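Local coordinates for 70 kDa protein (Xanthomonas sp., PDB 4B2N) that cleaves rubber oxidatively and processively as a dihaem c-type cytochrome dioxygenase, and may have peroxidase-like or electron-transfer activity, at residues A[118-123]-A[223-228]; A[266-271]-A[324-329]; A[450-455]-A[491-496]. All coordinates share one frame; numbering follows the deposited sequence.

Interaction 1 (A[118-123]-A[223-228]); sequences HFIFLQ and SDMFRT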
loop_
_atom_site.group_PDB
_atom_site.type_symbol
_atom_site.label_atom_id
_atom_site.label_comp_id
_atom_site.label_asym_id
_atom_site.label_seq_id
_atom_site.Cartn_x
_atom_site.Cartn_y
_atom_site.Cartn_z
ATOM N N HIS A 118 9.514 -24.076 9.009
ATOM C CA HIS A 118 10.048 -25.228 8.333
ATOM C C HIS A 118 9.046 -26.361 8.280
ATOM O O HIS A 118 9.067 -27.159 7.312
ATOM C CB HIS A 118 11.309 -25.699 9.054
ATOM C CG HIS A 118 12.163 -26.624 8.241
ATOM N ND1 HIS A 118 12.655 -26.286 7.001
ATOM C CD2 HIS A 118 12.579 -27.925 8.502
ATOM C CE1 HIS A 118 13.392 -27.314 6.524
ATOM N NE2 HIS A 118 13.360 -28.315 7.452
ATOM N N PHE A 119 8.205 -26.453 9.311
ATOM C CA PHE A 119 7.199 -27.558 9.428
ATOM C C PHE A 119 5.783 -27.090 9.138
ATOM O O PHE A 119 4.830 -27.777 9.448
ATOM C CB PHE A 119 7.320 -28.317 10.793
ATOM C CG PHE A 119 8.544 -29.205 10.850
ATOM C CD1 PHE A 119 8.527 -30.495 10.300
ATOM C CD2 PHE A 119 9.744 -28.759 11.374
ATOM C CE1 PHE A 119 9.671 -31.324 10.318
ATOM C CE2 PHE A 119 10.895 -29.579 11.404
ATOM C CZ PHE A 119 10.871 -30.870 10.873
ATOM N N ILE A 120 5.612 -25.864 8.619
ATOM C CA ILE A 120 4.251 -25.331 8.497
ATOM C C ILE A 120 3.375 -26.159 7.549
ATOM O O ILE A 120 2.201 -25.967 7.545
ATOM C CB ILE A 120 4.259 -23.844 7.958
ATOM C CG1 ILE A 120 2.966 -23.091 8.349
ATOM C CG2 ILE A 120 4.633 -23.794 6.475
ATOM C CD1 ILE A 120 3.273 -21.613 8.434
ATOM N N PHE A 121 3.912 -27.008 6.692
ATOM C CA PHE A 121 3.035 -27.950 5.929
ATOM C C PHE A 121 2.139 -28.732 6.925
ATOM O O PHE A 121 1.075 -29.201 6.537
ATOM C CB PHE A 121 3.849 -28.957 5.064
ATOM C CG PHE A 121 4.861 -29.740 5.826
ATOM C CD1 PHE A 121 4.505 -30.963 6.424
ATOM C CD2 PHE A 121 6.192 -29.258 5.948
ATOM C CE1 PHE A 121 5.457 -31.669 7.119
ATOM C CE2 PHE A 121 7.138 -29.957 6.672
ATOM C CZ PHE A 121 6.775 -31.146 7.283
ATOM N N LEU A 122 2.600 -28.952 8.180
ATOM C CA LEU A 122 1.730 -29.647 9.168
ATOM C C LEU A 122 0.429 -28.909 9.297
ATOM O O LEU A 122 -0.634 -29.540 9.319
ATOM C CB LEU A 122 2.361 -29.803 10.555
ATOM C CG LEU A 122 3.565 -30.730 10.559
ATOM C CD1 LEU A 122 4.255 -30.651 11.923
ATOM C CD2 LEU A 122 3.147 -32.174 10.174
ATOM N N GLN A 123 0.490 -27.565 9.360
ATOM C CA GLN A 123 -0.694 -26.734 9.484
ATOM C C GLN A 123 -1.538 -26.720 8.224
ATOM O O GLN A 123 -2.709 -26.324 8.228
ATOM C CB GLN A 123 -0.306 -25.260 9.865
ATOM C CG GLN A 123 -0.020 -25.140 11.386
ATOM C CD GLN A 123 1.192 -25.933 11.819
ATOM O OE1 GLN A 123 2.280 -25.919 11.163
ATOM N NE2 GLN A 123 1.017 -26.691 12.915
ATOM N N SER A 223 -3.438 -17.024 9.931
ATOM C CA SER A 223 -4.155 -18.199 10.462
ATOM C C SER A 223 -3.234 -19.392 10.627
ATOM O O SER A 223 -3.164 -20.001 11.760
ATOM C CB SER A 223 -5.321 -18.547 9.528
ATOM O OG SER A 223 -5.974 -19.663 10.063
ATOM N N ASP A 224 -2.489 -19.726 9.565
ATOM C CA ASP A 224 -1.522 -20.821 9.678
ATOM C C ASP A 224 -0.529 -20.558 10.803
ATOM O O ASP A 224 -0.244 -21.455 11.619
ATOM C CB ASP A 224 -0.762 -21.132 8.381
ATOM C CG ASP A 224 -1.676 -21.666 7.268
ATOM O OD1 ASP A 224 -2.852 -22.043 7.519
ATOM O OD2 ASP A 224 -1.178 -21.736 6.135
ATOM N N MET A 225 0.067 -19.368 10.800
ATOM C CA MET A 225 1.182 -19.088 11.736
ATOM C C MET A 225 0.706 -19.162 13.189
ATOM O O MET A 225 1.460 -19.613 14.105
ATOM C CB MET A 225 1.724 -17.672 11.441
ATOM C CG MET A 225 2.400 -17.560 10.105
ATOM S SD MET A 225 3.903 -18.456 10.208
ATOM C CE MET A 225 4.887 -17.481 9.082
ATOM N N PHE A 226 -0.542 -18.769 13.368
ATOM C CA PHE A 226 -1.158 -18.685 14.691
ATOM C C PHE A 226 -1.164 -20.084 15.313
ATOM O O PHE A 226 -1.070 -20.193 16.534
ATOM C CB PHE A 226 -2.594 -18.071 14.684
ATOM C CG PHE A 226 -3.285 -18.200 16.050
ATOM C CD1 PHE A 226 -2.833 -17.446 17.122
ATOM C CD2 PHE A 226 -4.322 -19.114 16.270
ATOM C CE1 PHE A 226 -3.416 -17.584 18.385
ATOM C CE2 PHE A 226 -4.882 -19.271 17.538
ATOM C CZ PHE A 226 -4.441 -18.504 18.581
ATOM N N ARG A 227 -1.249 -21.134 14.478
ATOM C CA ARG A 227 -1.350 -22.513 14.991
ATOM C C ARG A 227 0.007 -23.154 15.185
ATOM O O ARG A 227 0.090 -24.314 15.513
ATOM C CB ARG A 227 -2.194 -23.401 14.070
ATOM C CG ARG A 227 -3.632 -22.892 13.903
ATOM C CD ARG A 227 -4.546 -23.955 13.291
ATOM N NE ARG A 227 -4.196 -24.310 11.931
ATOM C CZ ARG A 227 -4.402 -23.528 10.857
ATOM N NH1 ARG A 227 -4.947 -22.299 10.940
ATOM N NH2 ARG A 227 -4.051 -23.976 9.671
ATOM N N THR A 228 1.093 -22.417 14.927
ATOM C CA THR A 228 2.398 -22.916 15.252
ATOM C C THR A 228 2.824 -22.620 16.708
ATOM O O THR A 228 2.159 -21.838 17.404
ATOM C CB THR A 228 3.467 -22.347 14.263
ATOM O OG1 THR A 228 3.697 -20.952 14.537
ATOM C CG2 THR A 228 3.084 -22.644 12.774
#
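I120 opens the contact by sending the end of its longer branch toward the last turn of helix 218-226. CG1 is anti to the backbone N (chi1 -157°), and an extended chi2 (153°) carries CD1 on to lie 3.7 Å from M225 SD and 4.1 Å from D224 CB. The I120 side chain crosses those of M225 and D224 at about a right angle. F133 and Y141 of helix 133-141 also pack on I120. The loop that follows helix 114-118 is thereby fitted against the C-terminal end of helix 218-226, a loop-on-helix packing away from the haem-binding residues; the side chain of M225 is about 12 Å from a bound haem c.

Q123, the next residue along the segment to touch the helix, brings both its side chain and its carbonyl. CG sits 3.7 Å from D224 O, and the side chain runs past R227 in the opposite direction. A bend at chi2 (65°) turns CD toward T228, which the glutamine crosses with OE1 3.7 Å from T228 CG2. R227 NH2 forms a salt bridge to D224 OD1, 3.1 Å away, meeting it from above the carboxylate plane. R140 and Y141 hold OD2, and two arginines sharing this buried carboxylate would be expected to favour its ionised form. The same NH2 donates to Q123 O at 3.1 Å; the oxygen lies in the guanidinium plane although the donor is tilted from the carbonyl plane.

Interaction 2 (A[266-271]-A[324-329]); sequences TLTLAP and RDANAR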
loop_
_atom_site.group_PDB
_atom_site.type_symbol
_atom_site.label_atom_id
_atom_site.label_comp_id
_atom_site.label_asym_id
_atom_site.label_seq_id
_atom_site.Cartn_x
_atom_site.Cartn_y
_atom_site.Cartn_z
ATOM N N THR A 266 5.262 8.851 22.587
ATOM C CA THR A 266 6.547 8.234 22.864
ATOM C C THR A 266 6.724 6.869 22.179
ATOM O O THR A 266 7.834 6.425 22.028
ATOM C CB THR A 266 6.747 8.009 24.373
ATOM O OG1 THR A 266 5.895 6.934 24.811
ATOM C CG2 THR A 266 6.423 9.321 25.139
ATOM N N LEU A 267 5.622 6.253 21.737
ATOM C CA LEU A 267 5.616 4.917 21.198
ATOM C C LEU A 267 5.888 3.830 22.247
ATOM O O LEU A 267 6.118 2.686 21.871
ATOM C CB LEU A 267 6.518 4.772 19.908
ATOM C CG LEU A 267 6.309 5.835 18.803
ATOM C CD1 LEU A 267 7.254 5.480 17.595
ATOM C CD2 LEU A 267 4.850 5.905 18.431
ATOM N N THR A 268 5.792 4.166 23.538
ATOM C CA THR A 268 5.729 3.179 24.581
ATOM C C THR A 268 4.492 2.267 24.385
ATOM O O THR A 268 3.396 2.716 24.025
ATOM C CB THR A 268 5.586 3.854 25.965
ATOM O OG1 THR A 268 6.651 4.795 26.150
ATOM C CG2 THR A 268 5.622 2.840 27.050
ATOM N N LEU A 269 4.706 0.970 24.532
ATOM C CA LEU A 269 3.597 0.045 24.554
ATOM C C LEU A 269 2.885 0.248 25.912
ATOM O O LEU A 269 3.401 -0.088 26.947
ATOM C CB LEU A 269 4.088 -1.406 24.447
ATOM C CG LEU A 269 3.050 -2.535 24.545
ATOM C CD1 LEU A 269 1.984 -2.380 23.468
ATOM C CD2 LEU A 269 3.692 -3.925 24.436
ATOM N N ALA A 270 1.718 0.837 25.879
ATOM C CA ALA A 270 0.996 1.187 27.098
ATOM C C ALA A 270 -0.464 1.319 26.681
ATOM O O ALA A 270 -0.921 2.396 26.334
ATOM C CB ALA A 270 1.548 2.513 27.659
ATOM N N PRO A 271 -1.195 0.215 26.660
ATOM C CA PRO A 271 -2.550 0.200 26.151
ATOM C C PRO A 271 -3.470 1.063 26.952
ATOM O O PRO A 271 -3.230 1.188 28.161
ATOM C CB PRO A 271 -2.930 -1.282 26.343
ATOM C CG PRO A 271 -1.652 -1.936 26.040
ATOM C CD PRO A 271 -0.743 -1.147 26.937
ATOM N N ARG A 324 9.929 -4.316 20.267
ATOM C CA ARG A 324 10.814 -3.132 20.365
ATOM C C ARG A 324 10.424 -2.323 21.562
ATOM O O ARG A 324 9.284 -2.417 21.963
ATOM C CB ARG A 324 10.608 -2.213 19.165
ATOM C CG ARG A 324 10.987 -2.867 17.863
ATOM C CD ARG A 324 11.427 -1.853 16.834
ATOM N NE ARG A 324 12.253 -2.613 15.897
ATOM C CZ ARG A 324 11.785 -3.297 14.883
ATOM N NH1 ARG A 324 10.455 -3.285 14.565
ATOM N NH2 ARG A 324 12.661 -3.990 14.163
ATOM N N ASP A 325 11.337 -1.517 22.134
ATOM C CA ASP A 325 10.930 -0.530 23.125
ATOM C C ASP A 325 10.674 0.843 22.437
ATOM O O ASP A 325 10.843 0.955 21.220
ATOM C CB ASP A 325 11.897 -0.464 24.328
ATOM C CG ASP A 325 13.228 0.142 23.965
ATOM O OD1 ASP A 325 13.518 0.472 22.777
ATOM O OD2 ASP A 325 14.020 0.332 24.902
ATOM N N ALA A 326 10.197 1.848 23.175
ATOM C CA ALA A 326 9.832 3.145 22.564
ATOM C C ALA A 326 11.033 3.729 21.826
ATOM O O ALA A 326 10.906 4.193 20.721
ATOM C CB ALA A 326 9.335 4.138 23.633
ATOM N N ASN A 327 12.221 3.687 22.440
ATOM C CA ASN A 327 13.444 4.217 21.815
ATOM C C ASN A 327 13.744 3.546 20.469
ATOM O O ASN A 327 14.003 4.243 19.502
ATOM C CB ASN A 327 14.617 4.106 22.793
ATOM C CG ASN A 327 15.917 4.723 22.282
ATOM O OD1 ASN A 327 16.077 5.945 22.250
ATOM N ND2 ASN A 327 16.895 3.870 21.969
ATOM N N ALA A 328 13.686 2.222 20.427
ATOM C CA ALA A 328 13.937 1.483 19.214
ATOM C C ALA A 328 12.864 1.851 18.197
ATOM O O ALA A 328 13.189 1.989 17.009
ATOM C CB ALA A 328 13.878 -0.043 19.454
ATOM N N ARG A 329 11.597 1.939 18.622
ATOM C CA ARG A 329 10.531 2.204 17.600
ATOM C C ARG A 329 10.796 3.552 16.975
ATOM O O ARG A 329 10.928 3.628 15.775
ATOM C CB ARG A 329 9.125 2.179 18.165
ATOM C CG ARG A 329 8.649 0.866 18.727
ATOM C CD ARG A 329 7.285 0.968 19.362
ATOM N NE ARG A 329 6.883 -0.407 19.624
ATOM C CZ ARG A 329 6.760 -0.893 20.862
ATOM N NH1 ARG A 329 6.982 -0.134 21.917
ATOM N NH2 ARG A 329 6.470 -2.173 21.044
HETATM O O HOH W 1 7.255 -0.187 24.991
#
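T268 and A326 mark the closest backbone approach, their CA atoms 4.6 Å apart where an irregular loop passes the start of helix 326-331. A326 CB fits against the loop backbone, 3.2 Å from T266 O and 3.5 Å from T268 N, and T268 OG1 lies nearby but has a bond to D465 as well as one from T266 OG1.

R329, three residues on from A326, reaches back with its chain extended from CG to NE. L267 crosses this chain, its CD1 3.8 Å from R329 CB. At the far end R329 NH1 donates to L267 O over 2.9 Å, nearly along the C=O axis, but the oxygen is 31° out of the guanidinium plane. A water lying in that plane accepts from R329 NH1 at 3.1 Å and from L269 N at 2.8 Å, bridging the segments a second time. NE and NH2 donate to V319 O and N321 O, and all three nitrogens of the buried guanidinium thus meet backbone carbonyls.

The helix start is closed by D325, whose OD1 accepts from A328 N at 2.9 Å: a classic Asp N-cap, beside which an arginine from the first turn ties the 266-271 loop, the end of helix 312-319 and N321 together through their carbonyls.

Interaction 3 (A[450-455]-A[491-496]); sequences WAYNNL and GPNIWE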
loop_
_atom_site.group_PDB
_atom_site.type_symbol
_atom_site.label_atom_id
_atom_site.label_comp_id
_atom_site.label_asym_id
_atom_site.label_seq_id
_atom_site.Cartn_x
_atom_site.Cartn_y
_atom_site.Cartn_z
ATOM N N TRP A 450 3.349 10.699 15.632
ATOM C CA TRP A 450 2.917 10.413 14.276
ATOM C C TRP A 450 2.861 11.659 13.432
ATOM O O TRP A 450 3.251 11.626 12.245
ATOM C CB TRP A 450 1.564 9.699 14.330
ATOM C CG TRP A 450 1.731 8.395 15.032
ATOM C CD1 TRP A 450 1.492 8.114 16.373
ATOM C CD2 TRP A 450 2.266 7.148 14.447
ATOM N NE1 TRP A 450 1.861 6.818 16.643
ATOM C CE2 TRP A 450 2.333 6.195 15.519
ATOM C CE3 TRP A 450 2.634 6.762 13.156
ATOM C CZ2 TRP A 450 2.733 4.861 15.292
ATOM C CZ3 TRP A 450 3.029 5.472 12.924
ATOM C CH2 TRP A 450 3.113 4.534 13.985
ATOM N N ALA A 451 2.436 12.777 14.052
ATOM C CA ALA A 451 2.323 14.031 13.291
ATOM C C ALA A 451 3.636 14.819 13.402
ATOM O O ALA A 451 3.634 15.970 13.061
ATOM C CB ALA A 451 1.094 14.903 13.752
ATOM N N TYR A 452 4.727 14.191 13.862
ATOM C CA TYR A 452 6.006 14.910 14.078
ATOM C C TYR A 452 5.819 16.143 14.985
ATOM O O TYR A 452 6.193 17.305 14.600
ATOM C CB TYR A 452 6.597 15.419 12.740
ATOM C CG TYR A 452 7.117 14.406 11.779
ATOM C CD1 TYR A 452 6.247 13.531 11.091
ATOM C CD2 TYR A 452 8.485 14.328 11.521
ATOM C CE1 TYR A 452 6.733 12.636 10.132
ATOM C CE2 TYR A 452 9.000 13.439 10.539
ATOM C CZ TYR A 452 8.115 12.608 9.872
ATOM O OH TYR A 452 8.634 11.730 8.977
ATOM N N ASN A 453 5.122 15.947 16.084
ATOM C CA ASN A 453 4.923 17.020 17.059
ATOM C C ASN A 453 6.236 17.415 17.705
ATOM O O ASN A 453 6.287 18.389 18.388
ATOM C CB ASN A 453 3.763 16.752 18.074
ATOM C CG ASN A 453 4.169 15.891 19.273
ATOM O OD1 ASN A 453 5.091 15.055 19.177
ATOM N ND2 ASN A 453 3.448 16.043 20.394
ATOM N N ASN A 454 7.313 16.694 17.440
ATOM C CA ASN A 454 8.615 17.187 17.900
ATOM C C ASN A 454 9.037 18.470 17.159
ATOM O O ASN A 454 9.964 19.153 17.607
ATOM C CB ASN A 454 9.690 16.117 17.799
ATOM C CG ASN A 454 9.941 15.682 16.366
ATOM O OD1 ASN A 454 11.102 15.597 15.941
ATOM N ND2 ASN A 454 8.870 15.408 15.613
ATOM N N LEU A 455 8.353 18.818 16.070
ATOM C CA LEU A 455 8.629 20.042 15.349
ATOM C C LEU A 455 7.815 21.251 15.865
ATOM O O LEU A 455 7.892 22.365 15.302
ATOM C CB LEU A 455 8.351 19.850 13.850
ATOM C CG LEU A 455 9.006 18.621 13.262
ATOM C CD1 LEU A 455 8.639 18.584 11.793
ATOM C CD2 LEU A 455 10.537 18.673 13.463
ATOM N N GLY A 491 1.688 18.606 15.691
ATOM C CA GLY A 491 2.760 18.661 14.685
ATOM C C GLY A 491 2.253 19.033 13.306
ATOM O O GLY A 491 1.014 19.096 13.102
ATOM N N PRO A 492 3.171 19.188 12.339
ATOM C CA PRO A 492 2.779 19.650 10.991
ATOM C C PRO A 492 2.303 18.484 10.108
ATOM O O PRO A 492 1.630 18.758 9.118
ATOM C CB PRO A 492 4.047 20.326 10.490
ATOM C CG PRO A 492 5.157 19.527 11.151
ATOM C CD PRO A 492 4.628 19.232 12.506
ATOM N N ASN A 493 2.589 17.234 10.488
ATOM C CA ASN A 493 2.255 16.030 9.672
ATOM C C ASN A 493 0.874 15.545 10.013
ATOM O O ASN A 493 0.630 14.414 10.474
ATOM C CB ASN A 493 3.300 14.899 9.811
ATOM C CG ASN A 493 3.026 13.730 8.868
ATOM O OD1 ASN A 493 2.667 13.922 7.677
ATOM N ND2 ASN A 493 3.096 12.501 9.412
ATOM N N ILE A 494 -0.057 16.427 9.723
ATOM C CA ILE A 494 -1.457 16.321 10.075
ATOM C C ILE A 494 -2.105 15.240 9.220
ATOM O O ILE A 494 -1.921 15.239 7.989
ATOM C CB ILE A 494 -2.162 17.661 9.639
ATOM C CG1 ILE A 494 -1.682 18.790 10.519
ATOM C CG2 ILE A 494 -3.673 17.522 9.778
ATOM C CD1 ILE A 494 -1.778 18.434 11.995
ATOM N N TRP A 495 -2.938 14.387 9.822
ATOM C CA TRP A 495 -3.781 13.481 9.029
ATOM C C TRP A 495 -4.955 14.298 8.481
ATOM O O TRP A 495 -5.838 14.638 9.255
ATOM C CB TRP A 495 -4.335 12.384 9.918
ATOM C CG TRP A 495 -4.949 11.279 9.062
ATOM C CD1 TRP A 495 -6.123 11.332 8.267
ATOM C CD2 TRP A 495 -4.359 9.964 8.787
ATOM N NE1 TRP A 495 -6.280 10.156 7.566
ATOM C CE2 TRP A 495 -5.250 9.299 7.819
ATOM C CE3 TRP A 495 -3.199 9.287 9.221
ATOM C CZ2 TRP A 495 -5.000 8.029 7.362
ATOM C CZ3 TRP A 495 -2.942 8.000 8.713
ATOM C CH2 TRP A 495 -3.838 7.373 7.836
ATOM N N GLU A 496 -4.970 14.645 7.196
ATOM C CA GLU A 496 -6.066 15.478 6.651
ATOM C C GLU A 496 -7.441 14.857 6.795
ATOM O O GLU A 496 -7.604 13.641 6.718
ATOM C CB GLU A 496 -5.864 15.791 5.160
ATOM C CG GLU A 496 -4.716 16.759 4.959
ATOM C CD GLU A 496 -4.967 18.170 5.542
ATOM O OE1 GLU A 496 -6.089 18.701 5.433
ATOM O OE2 GLU A 496 -3.999 18.796 6.036
#
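N493 and Y452 set the pattern of this contact, a loop-to-loop junction in which an inverse gamma turn centred on N493 is received by the backbone of residues 450-455. The asparagine and tyrosine side chains cross obliquely, with amide and ring planes almost perpendicular at 87°. N493 CB comes within 3.5 Å of Y452 CD1, while N493 ND2 is equally near CD1 and CE1 of that ring, 3.7 Å from each. N493 CG is anti to the backbone N (chi1 -174°), and beyond it ND2 donates to W450 O at 3.0 Å. That oxygen lies close to the amide plane, and the bond is fairly straight, 154° at the hydrogen. The phenol end of Y452 is occupied separately: its OH bonds to V311, and its ring stacks on H312.

A backbone bond from N493 N to A451 O runs beside the side-chain bond, so one asparagine grips two successive carbonyls. N493 N stands above the carbonyl plane of A451. G491, having no side chain, packs backbone to backbone against the other loop, its CA 3.6 Å from N453 CA and in a CA-H...O contact with A451 O.

The W450 ring turns away from the junction and packs on L258 of helix 253-261; its side chain is about 8 Å from that of F301, which binds a haem c. Farther along, L455 and P492 cross at about a right angle, with L455 CD1 resting 3.7 Å from P492 CG.

Overall arrangement
From the N terminus, interaction 1 comes first, closing a loop of 99 residues between the segment after helix 114-118 and the end of helix 218-226. Interaction 2 then closes 52 residues, joining the loop after helix 253-261 to helix 326-331, and interaction 3 closes 35 residues around helix 467-481. The three follow in series, neither nested nor crossed. Interaction 1 stands apart, its centre 29 Å from that of interaction 2 and 40 Å from that of interaction 3. The other two meet in space: L267 CD2 packs 3.6 Å from W450 NE1, linking loops separated by nearly two hundred residues of sequence.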